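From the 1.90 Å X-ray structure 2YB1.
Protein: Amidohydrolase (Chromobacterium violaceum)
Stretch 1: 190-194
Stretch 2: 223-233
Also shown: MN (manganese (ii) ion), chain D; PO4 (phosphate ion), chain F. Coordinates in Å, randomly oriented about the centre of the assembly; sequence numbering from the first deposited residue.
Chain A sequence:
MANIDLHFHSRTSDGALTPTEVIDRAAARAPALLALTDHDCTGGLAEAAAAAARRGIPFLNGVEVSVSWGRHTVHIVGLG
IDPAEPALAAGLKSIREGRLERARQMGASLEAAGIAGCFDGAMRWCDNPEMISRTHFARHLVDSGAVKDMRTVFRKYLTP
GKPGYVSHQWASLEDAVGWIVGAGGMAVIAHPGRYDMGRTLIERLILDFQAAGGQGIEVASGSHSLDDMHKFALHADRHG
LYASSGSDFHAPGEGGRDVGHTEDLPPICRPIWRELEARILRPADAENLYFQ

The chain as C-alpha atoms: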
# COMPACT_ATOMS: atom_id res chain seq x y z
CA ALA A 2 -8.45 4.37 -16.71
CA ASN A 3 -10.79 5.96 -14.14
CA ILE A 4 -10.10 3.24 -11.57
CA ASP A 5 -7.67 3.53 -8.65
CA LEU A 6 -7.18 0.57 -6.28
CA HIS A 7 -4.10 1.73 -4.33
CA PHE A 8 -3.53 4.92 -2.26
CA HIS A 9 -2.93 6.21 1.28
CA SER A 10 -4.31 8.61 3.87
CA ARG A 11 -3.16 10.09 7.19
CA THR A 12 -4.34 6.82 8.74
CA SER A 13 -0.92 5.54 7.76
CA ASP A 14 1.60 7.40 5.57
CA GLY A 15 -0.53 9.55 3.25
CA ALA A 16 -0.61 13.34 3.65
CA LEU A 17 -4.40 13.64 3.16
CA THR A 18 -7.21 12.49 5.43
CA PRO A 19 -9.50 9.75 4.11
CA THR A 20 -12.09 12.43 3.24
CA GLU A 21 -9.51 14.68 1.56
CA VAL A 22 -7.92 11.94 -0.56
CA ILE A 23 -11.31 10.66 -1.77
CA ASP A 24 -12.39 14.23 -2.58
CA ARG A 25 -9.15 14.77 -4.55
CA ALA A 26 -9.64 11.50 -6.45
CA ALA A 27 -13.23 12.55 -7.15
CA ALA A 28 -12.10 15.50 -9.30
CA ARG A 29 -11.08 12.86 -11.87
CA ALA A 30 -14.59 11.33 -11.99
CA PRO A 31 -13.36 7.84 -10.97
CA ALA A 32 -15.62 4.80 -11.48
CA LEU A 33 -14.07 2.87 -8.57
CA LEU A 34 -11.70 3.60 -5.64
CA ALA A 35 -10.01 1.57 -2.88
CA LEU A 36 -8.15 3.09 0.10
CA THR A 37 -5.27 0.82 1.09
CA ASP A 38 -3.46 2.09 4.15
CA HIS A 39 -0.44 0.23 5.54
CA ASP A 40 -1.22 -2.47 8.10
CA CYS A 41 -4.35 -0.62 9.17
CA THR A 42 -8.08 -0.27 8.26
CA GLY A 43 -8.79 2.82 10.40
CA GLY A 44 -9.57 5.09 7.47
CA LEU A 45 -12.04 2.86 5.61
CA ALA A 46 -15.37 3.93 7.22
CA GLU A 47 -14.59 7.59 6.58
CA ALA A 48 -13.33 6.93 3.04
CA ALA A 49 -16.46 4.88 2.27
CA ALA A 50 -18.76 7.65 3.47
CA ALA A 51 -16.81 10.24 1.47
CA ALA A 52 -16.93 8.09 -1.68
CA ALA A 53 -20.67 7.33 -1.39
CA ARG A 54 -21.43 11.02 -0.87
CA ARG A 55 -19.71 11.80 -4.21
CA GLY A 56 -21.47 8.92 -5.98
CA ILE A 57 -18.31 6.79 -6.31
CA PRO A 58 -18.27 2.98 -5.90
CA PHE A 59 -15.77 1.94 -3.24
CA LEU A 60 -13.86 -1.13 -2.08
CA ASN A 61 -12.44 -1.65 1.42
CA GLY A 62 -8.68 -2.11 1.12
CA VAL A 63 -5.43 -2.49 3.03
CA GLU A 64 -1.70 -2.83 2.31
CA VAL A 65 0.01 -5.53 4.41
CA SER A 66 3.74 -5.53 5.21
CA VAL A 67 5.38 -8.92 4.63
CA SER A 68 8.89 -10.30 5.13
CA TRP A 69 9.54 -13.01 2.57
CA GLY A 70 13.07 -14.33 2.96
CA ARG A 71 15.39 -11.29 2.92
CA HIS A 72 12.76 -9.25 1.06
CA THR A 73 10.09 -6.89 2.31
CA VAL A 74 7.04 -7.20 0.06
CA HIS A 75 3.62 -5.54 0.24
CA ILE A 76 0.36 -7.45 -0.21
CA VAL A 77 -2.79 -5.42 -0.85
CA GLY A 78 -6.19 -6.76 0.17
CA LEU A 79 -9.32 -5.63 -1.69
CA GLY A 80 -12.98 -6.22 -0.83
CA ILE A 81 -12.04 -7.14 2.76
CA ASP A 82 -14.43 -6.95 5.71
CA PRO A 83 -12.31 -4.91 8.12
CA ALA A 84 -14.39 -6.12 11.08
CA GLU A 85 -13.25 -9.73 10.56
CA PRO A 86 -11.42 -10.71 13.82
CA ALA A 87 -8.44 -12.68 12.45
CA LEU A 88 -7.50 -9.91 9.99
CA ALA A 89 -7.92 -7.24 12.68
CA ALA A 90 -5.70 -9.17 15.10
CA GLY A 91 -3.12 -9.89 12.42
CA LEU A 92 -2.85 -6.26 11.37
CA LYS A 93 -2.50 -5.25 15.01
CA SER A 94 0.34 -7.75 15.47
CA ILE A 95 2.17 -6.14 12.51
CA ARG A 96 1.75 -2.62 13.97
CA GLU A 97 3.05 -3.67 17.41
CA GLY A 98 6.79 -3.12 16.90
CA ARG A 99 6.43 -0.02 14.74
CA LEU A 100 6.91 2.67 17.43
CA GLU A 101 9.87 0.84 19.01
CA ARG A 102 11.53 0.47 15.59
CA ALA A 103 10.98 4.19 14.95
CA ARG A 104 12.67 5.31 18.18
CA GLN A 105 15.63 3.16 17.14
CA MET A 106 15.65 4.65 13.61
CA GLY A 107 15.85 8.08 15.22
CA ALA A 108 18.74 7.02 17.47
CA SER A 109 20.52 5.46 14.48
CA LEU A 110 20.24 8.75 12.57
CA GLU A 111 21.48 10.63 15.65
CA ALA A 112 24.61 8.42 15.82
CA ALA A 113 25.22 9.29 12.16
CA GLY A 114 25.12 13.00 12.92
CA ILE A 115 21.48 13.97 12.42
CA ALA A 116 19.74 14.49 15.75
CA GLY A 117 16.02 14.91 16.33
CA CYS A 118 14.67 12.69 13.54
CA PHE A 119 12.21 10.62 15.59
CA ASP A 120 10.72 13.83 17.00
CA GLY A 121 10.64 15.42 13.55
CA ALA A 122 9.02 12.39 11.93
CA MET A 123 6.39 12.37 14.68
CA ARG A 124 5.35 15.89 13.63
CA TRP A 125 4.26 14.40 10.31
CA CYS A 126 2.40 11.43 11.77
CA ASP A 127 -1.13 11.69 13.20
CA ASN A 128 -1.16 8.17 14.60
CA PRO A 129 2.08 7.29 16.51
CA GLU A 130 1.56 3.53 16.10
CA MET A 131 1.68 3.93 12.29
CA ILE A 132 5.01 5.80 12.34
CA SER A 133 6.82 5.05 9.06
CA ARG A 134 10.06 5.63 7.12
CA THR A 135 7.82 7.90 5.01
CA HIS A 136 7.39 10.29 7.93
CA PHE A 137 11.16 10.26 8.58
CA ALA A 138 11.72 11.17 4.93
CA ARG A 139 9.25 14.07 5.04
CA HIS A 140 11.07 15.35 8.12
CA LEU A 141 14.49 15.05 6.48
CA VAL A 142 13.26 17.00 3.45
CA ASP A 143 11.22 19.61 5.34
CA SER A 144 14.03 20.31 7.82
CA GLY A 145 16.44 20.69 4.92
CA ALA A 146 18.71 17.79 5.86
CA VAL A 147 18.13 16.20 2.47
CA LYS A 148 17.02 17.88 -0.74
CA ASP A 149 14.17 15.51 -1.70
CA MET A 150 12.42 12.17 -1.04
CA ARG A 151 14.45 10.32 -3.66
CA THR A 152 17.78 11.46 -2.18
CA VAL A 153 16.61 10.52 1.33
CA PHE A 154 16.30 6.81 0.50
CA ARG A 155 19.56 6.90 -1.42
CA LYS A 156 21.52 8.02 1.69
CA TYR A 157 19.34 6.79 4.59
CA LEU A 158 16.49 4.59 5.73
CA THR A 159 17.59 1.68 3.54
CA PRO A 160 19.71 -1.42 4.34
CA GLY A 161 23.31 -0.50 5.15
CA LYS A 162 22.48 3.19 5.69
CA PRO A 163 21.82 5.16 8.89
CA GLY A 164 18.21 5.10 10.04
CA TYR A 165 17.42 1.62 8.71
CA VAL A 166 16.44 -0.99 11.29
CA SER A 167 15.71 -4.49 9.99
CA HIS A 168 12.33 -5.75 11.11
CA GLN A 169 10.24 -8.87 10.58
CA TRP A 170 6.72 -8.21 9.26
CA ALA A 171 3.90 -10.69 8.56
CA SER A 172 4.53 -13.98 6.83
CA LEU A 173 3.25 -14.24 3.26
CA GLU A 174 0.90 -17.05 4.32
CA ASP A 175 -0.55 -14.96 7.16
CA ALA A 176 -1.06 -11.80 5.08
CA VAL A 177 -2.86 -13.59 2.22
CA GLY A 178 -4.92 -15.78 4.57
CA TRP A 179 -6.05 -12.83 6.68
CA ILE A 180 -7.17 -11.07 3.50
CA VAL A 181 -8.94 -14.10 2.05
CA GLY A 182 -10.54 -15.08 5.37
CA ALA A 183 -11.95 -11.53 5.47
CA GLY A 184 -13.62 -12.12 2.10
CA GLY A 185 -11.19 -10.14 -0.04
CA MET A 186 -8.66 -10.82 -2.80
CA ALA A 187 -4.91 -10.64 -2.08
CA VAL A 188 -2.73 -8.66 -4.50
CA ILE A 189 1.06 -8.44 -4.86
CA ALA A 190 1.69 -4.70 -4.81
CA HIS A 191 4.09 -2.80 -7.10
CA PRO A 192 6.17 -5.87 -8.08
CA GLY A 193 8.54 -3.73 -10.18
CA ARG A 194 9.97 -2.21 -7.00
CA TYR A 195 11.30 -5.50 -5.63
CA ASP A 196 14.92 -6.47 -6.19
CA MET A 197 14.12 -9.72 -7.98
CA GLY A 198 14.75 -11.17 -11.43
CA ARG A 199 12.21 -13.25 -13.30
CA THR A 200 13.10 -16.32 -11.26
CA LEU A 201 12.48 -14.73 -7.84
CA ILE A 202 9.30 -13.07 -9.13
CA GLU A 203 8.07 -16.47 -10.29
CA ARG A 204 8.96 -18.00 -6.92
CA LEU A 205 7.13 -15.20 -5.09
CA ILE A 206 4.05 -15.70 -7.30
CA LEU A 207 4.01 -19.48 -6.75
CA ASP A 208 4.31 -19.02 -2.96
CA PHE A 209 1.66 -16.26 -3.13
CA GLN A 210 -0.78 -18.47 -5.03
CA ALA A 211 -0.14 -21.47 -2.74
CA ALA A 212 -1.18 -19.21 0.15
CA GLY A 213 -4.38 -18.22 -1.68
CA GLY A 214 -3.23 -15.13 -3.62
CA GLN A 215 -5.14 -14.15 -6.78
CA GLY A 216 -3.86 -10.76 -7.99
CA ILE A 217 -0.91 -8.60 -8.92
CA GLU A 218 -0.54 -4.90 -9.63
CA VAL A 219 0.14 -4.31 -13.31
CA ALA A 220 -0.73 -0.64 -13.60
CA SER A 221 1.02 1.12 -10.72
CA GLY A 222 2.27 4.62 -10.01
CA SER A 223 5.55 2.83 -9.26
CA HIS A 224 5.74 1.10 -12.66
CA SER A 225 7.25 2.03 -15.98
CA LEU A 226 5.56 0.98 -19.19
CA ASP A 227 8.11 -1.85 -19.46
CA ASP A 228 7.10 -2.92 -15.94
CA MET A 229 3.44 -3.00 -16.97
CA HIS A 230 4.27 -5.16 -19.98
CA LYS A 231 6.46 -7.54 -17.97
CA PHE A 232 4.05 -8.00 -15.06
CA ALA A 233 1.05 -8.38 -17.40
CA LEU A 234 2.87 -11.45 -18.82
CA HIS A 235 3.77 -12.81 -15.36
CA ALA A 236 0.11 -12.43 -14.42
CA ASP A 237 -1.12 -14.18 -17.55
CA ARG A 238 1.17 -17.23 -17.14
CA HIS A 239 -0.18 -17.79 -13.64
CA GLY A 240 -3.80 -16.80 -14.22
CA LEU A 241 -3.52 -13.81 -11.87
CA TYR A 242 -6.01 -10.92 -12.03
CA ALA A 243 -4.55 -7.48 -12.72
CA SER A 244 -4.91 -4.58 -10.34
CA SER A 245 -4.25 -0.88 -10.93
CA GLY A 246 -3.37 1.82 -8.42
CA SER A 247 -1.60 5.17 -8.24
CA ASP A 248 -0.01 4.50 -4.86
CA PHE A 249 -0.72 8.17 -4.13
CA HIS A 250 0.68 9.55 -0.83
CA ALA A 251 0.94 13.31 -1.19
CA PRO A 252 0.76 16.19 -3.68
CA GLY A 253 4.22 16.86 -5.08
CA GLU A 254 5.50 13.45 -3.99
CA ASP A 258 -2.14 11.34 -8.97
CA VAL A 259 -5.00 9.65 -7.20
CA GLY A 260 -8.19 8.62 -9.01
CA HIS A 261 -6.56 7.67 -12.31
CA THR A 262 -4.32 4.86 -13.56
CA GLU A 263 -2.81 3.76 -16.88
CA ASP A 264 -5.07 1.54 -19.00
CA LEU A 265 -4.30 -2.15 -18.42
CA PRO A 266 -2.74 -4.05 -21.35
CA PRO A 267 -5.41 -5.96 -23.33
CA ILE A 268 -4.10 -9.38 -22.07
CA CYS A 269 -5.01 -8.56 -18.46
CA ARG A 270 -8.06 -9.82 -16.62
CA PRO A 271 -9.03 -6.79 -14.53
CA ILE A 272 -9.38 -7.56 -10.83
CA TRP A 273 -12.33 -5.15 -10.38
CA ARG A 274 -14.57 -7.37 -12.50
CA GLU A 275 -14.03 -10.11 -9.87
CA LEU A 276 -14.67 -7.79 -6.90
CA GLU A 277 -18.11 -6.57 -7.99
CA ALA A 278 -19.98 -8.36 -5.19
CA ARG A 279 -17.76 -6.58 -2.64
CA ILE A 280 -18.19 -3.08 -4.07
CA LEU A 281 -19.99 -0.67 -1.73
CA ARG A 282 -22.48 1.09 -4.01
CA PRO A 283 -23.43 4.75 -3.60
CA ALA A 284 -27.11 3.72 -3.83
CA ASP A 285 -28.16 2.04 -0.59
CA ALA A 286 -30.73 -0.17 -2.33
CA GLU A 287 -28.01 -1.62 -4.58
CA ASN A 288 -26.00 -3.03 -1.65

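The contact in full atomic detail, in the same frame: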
# COMPACT_ATOMS: atom_id res chain seq x y z
N ALA A 190 1.64 -6.12 -4.48
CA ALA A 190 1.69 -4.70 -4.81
C ALA A 190 3.00 -4.34 -5.50
O ALA A 190 4.05 -4.93 -5.22
CB ALA A 190 1.51 -3.85 -3.55
N HIS A 191 2.92 -3.41 -6.46
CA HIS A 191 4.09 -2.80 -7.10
C HIS A 191 5.30 -3.74 -7.23
O HIS A 191 6.38 -3.44 -6.72
CB HIS A 191 4.45 -1.47 -6.42
CG HIS A 191 4.68 -1.58 -4.95
ND1 HIS A 191 5.67 -2.37 -4.40
CD2 HIS A 191 4.06 -0.98 -3.90
CE1 HIS A 191 5.64 -2.27 -3.09
NE2 HIS A 191 4.67 -1.43 -2.76
N PRO A 192 5.12 -4.85 -7.95
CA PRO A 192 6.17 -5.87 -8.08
C PRO A 192 7.46 -5.35 -8.73
O PRO A 192 8.54 -5.90 -8.48
CB PRO A 192 5.50 -6.97 -8.92
CG PRO A 192 4.40 -6.26 -9.68
CD PRO A 192 3.90 -5.21 -8.70
N GLY A 193 7.37 -4.29 -9.52
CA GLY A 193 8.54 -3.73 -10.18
C GLY A 193 9.53 -3.07 -9.25
O GLY A 193 10.66 -2.78 -9.64
N ARG A 194 9.11 -2.83 -8.00
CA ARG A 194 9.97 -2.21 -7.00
C ARG A 194 10.88 -3.22 -6.30
O ARG A 194 11.85 -2.83 -5.66
CB ARG A 194 9.15 -1.47 -5.93
CG ARG A 194 8.37 -0.27 -6.43
CD ARG A 194 8.69 0.98 -5.60
NE ARG A 194 8.67 0.75 -4.15
CZ ARG A 194 7.75 1.25 -3.31
NH1 ARG A 194 6.77 2.01 -3.78
NH2 ARG A 194 7.83 1.00 -2.01
N SER A 223 4.14 3.22 -9.41
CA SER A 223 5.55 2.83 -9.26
C SER A 223 6.12 2.07 -10.47
O SER A 223 7.27 1.63 -10.43
CB SER A 223 5.74 1.96 -8.01
OG SER A 223 5.31 2.62 -6.82
N HIS A 224 5.33 1.92 -11.54
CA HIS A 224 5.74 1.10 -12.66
C HIS A 224 6.03 1.90 -13.91
O HIS A 224 5.36 2.89 -14.20
CB HIS A 224 4.66 0.06 -12.99
CG HIS A 224 4.71 -1.16 -12.13
ND1 HIS A 224 3.77 -2.17 -12.22
CD2 HIS A 224 5.57 -1.53 -11.15
CE1 HIS A 224 4.06 -3.11 -11.33
NE2 HIS A 224 5.15 -2.75 -10.68
N SER A 225 7.05 1.48 -14.66
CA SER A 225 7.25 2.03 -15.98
C SER A 225 6.38 1.25 -16.94
O SER A 225 5.79 0.22 -16.58
CB SER A 225 8.71 1.87 -16.39
OG SER A 225 9.03 0.49 -16.53
N LEU A 226 6.33 1.69 -18.19
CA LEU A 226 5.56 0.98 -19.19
C LEU A 226 6.13 -0.41 -19.42
O LEU A 226 5.38 -1.37 -19.65
CB LEU A 226 5.48 1.76 -20.51
CG LEU A 226 4.63 3.03 -20.45
CD1 LEU A 226 4.61 3.74 -21.79
CD2 LEU A 226 3.20 2.72 -19.97
N ASP A 227 7.46 -0.53 -19.37
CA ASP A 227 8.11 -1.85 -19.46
C ASP A 227 7.69 -2.74 -18.30
O ASP A 227 7.48 -3.94 -18.49
CB ASP A 227 9.63 -1.75 -19.51
CG ASP A 227 10.15 -1.26 -20.85
OD1 ASP A 227 9.37 -1.28 -21.83
OD2 ASP A 227 11.33 -0.86 -20.93
N ASP A 228 7.58 -2.16 -17.10
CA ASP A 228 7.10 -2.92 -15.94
C ASP A 228 5.70 -3.44 -16.20
O ASP A 228 5.40 -4.60 -15.92
CB ASP A 228 7.08 -2.06 -14.66
CG ASP A 228 8.48 -1.76 -14.11
OD1 ASP A 228 9.40 -2.59 -14.27
OD2 ASP A 228 8.65 -0.68 -13.51
N MET A 229 4.82 -2.58 -16.72
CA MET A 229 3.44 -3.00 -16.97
C MET A 229 3.41 -4.17 -17.92
O MET A 229 2.69 -5.14 -17.71
CB MET A 229 2.62 -1.86 -17.59
CG MET A 229 2.52 -0.62 -16.73
SD MET A 229 1.26 0.48 -17.42
CE MET A 229 -0.10 -0.66 -17.56
N HIS A 230 4.19 -4.07 -19.00
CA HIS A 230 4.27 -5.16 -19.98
C HIS A 230 4.75 -6.46 -19.33
O HIS A 230 4.16 -7.52 -19.51
CB HIS A 230 5.20 -4.74 -21.13
CG HIS A 230 5.46 -5.83 -22.12
ND1 HIS A 230 4.63 -6.08 -23.19
CD2 HIS A 230 6.47 -6.73 -22.21
CE1 HIS A 230 5.12 -7.09 -23.90
NE2 HIS A 230 6.24 -7.50 -23.32
N LYS A 231 5.84 -6.37 -18.58
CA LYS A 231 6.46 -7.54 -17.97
C LYS A 231 5.55 -8.21 -16.94
O LYS A 231 5.38 -9.42 -16.94
CB LYS A 231 7.78 -7.13 -17.33
CG LYS A 231 8.55 -8.27 -16.73
CD LYS A 231 9.93 -7.81 -16.31
CE LYS A 231 9.87 -6.76 -15.22
NZ LYS A 231 11.26 -6.36 -14.83
N PHE A 232 4.93 -7.42 -16.07
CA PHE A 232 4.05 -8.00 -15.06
C PHE A 232 2.68 -8.47 -15.60
O PHE A 232 2.10 -9.43 -15.07
CB PHE A 232 3.99 -7.11 -13.81
CG PHE A 232 5.32 -7.01 -13.13
CD1 PHE A 232 5.83 -8.09 -12.44
CD2 PHE A 232 6.10 -5.87 -13.27
CE1 PHE A 232 7.09 -8.02 -11.85
CE2 PHE A 232 7.35 -5.79 -12.68
CZ PHE A 232 7.85 -6.87 -11.97
N ALA A 233 2.21 -7.85 -16.68
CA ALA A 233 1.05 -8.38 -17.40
C ALA A 233 1.29 -9.83 -17.87
O ALA A 233 0.39 -10.67 -17.79
CB ALA A 233 0.70 -7.50 -18.60
MN MN D . 3.86 -0.71 -0.91
P PO4 F . 4.10 2.00 -0.82
O1 PO4 F . 4.92 2.88 -1.75
O2 PO4 F . 3.30 2.86 0.10
O3 PO4 F . 3.13 1.15 -1.63
O4 PO4 F . 5.05 1.10 -0.06
O HOH W 1 11.42 -2.52 -12.15

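The strongest polar link between the stretches is a hydrogen bond from G193 N to H224 NE2, 2.9 Å long with an angle of 154° at the hydrogen. The amide lies at the edge of the H224 ring, near its plane, where the nitrogen lone pair points. NE2 is therefore the acceptor, and H224 ND1 is hydrogen-bonded elsewhere in the structure. P192 N is also near, but it carries no hydrogen to share.

A second, weak hydrogen bond runs from R194 NH1 to S223 OG at 3.4 Å. The same nitrogen makes a better bond to the phosphate, with R194 NH1 2.9 Å from PO4 O1 and an angle of 170°. The phosphate also binds the manganese, through O3 and O4. H191 NE2 also binds the metal, 2.1 Å from MN. H191 and R194 thus meet the same bound group, one through the metal and the other directly.

Water 1 donates to G193 O at 2.6 Å and to D228 OD1 at 2.9 Å, and so bridges the stretches. D228 also helps to fix the start of its helix. S225 N donates to D228 OD2 at 2.9 Å, and D228 N donates to S225 OG at 3.1 Å, the capping bond.

The clearest apolar contact is between P192 and F232. P192 CB is 3.5 Å from F232 CE1, and P192 CG sits 3.7 Å from the centroid of the F232 ring, over the face, in a CH-pi contact. On the H224 side, P192 CD is 3.4 Å from H224 CE1, at the ring edge. G193 fits closely here: its CA is 3.5 Å from F232 CE2. An ideal CB on G193 would lie 2.8 Å from H224 CD2, a clash. H191 CB also meets S223 CB at 4.0 Å.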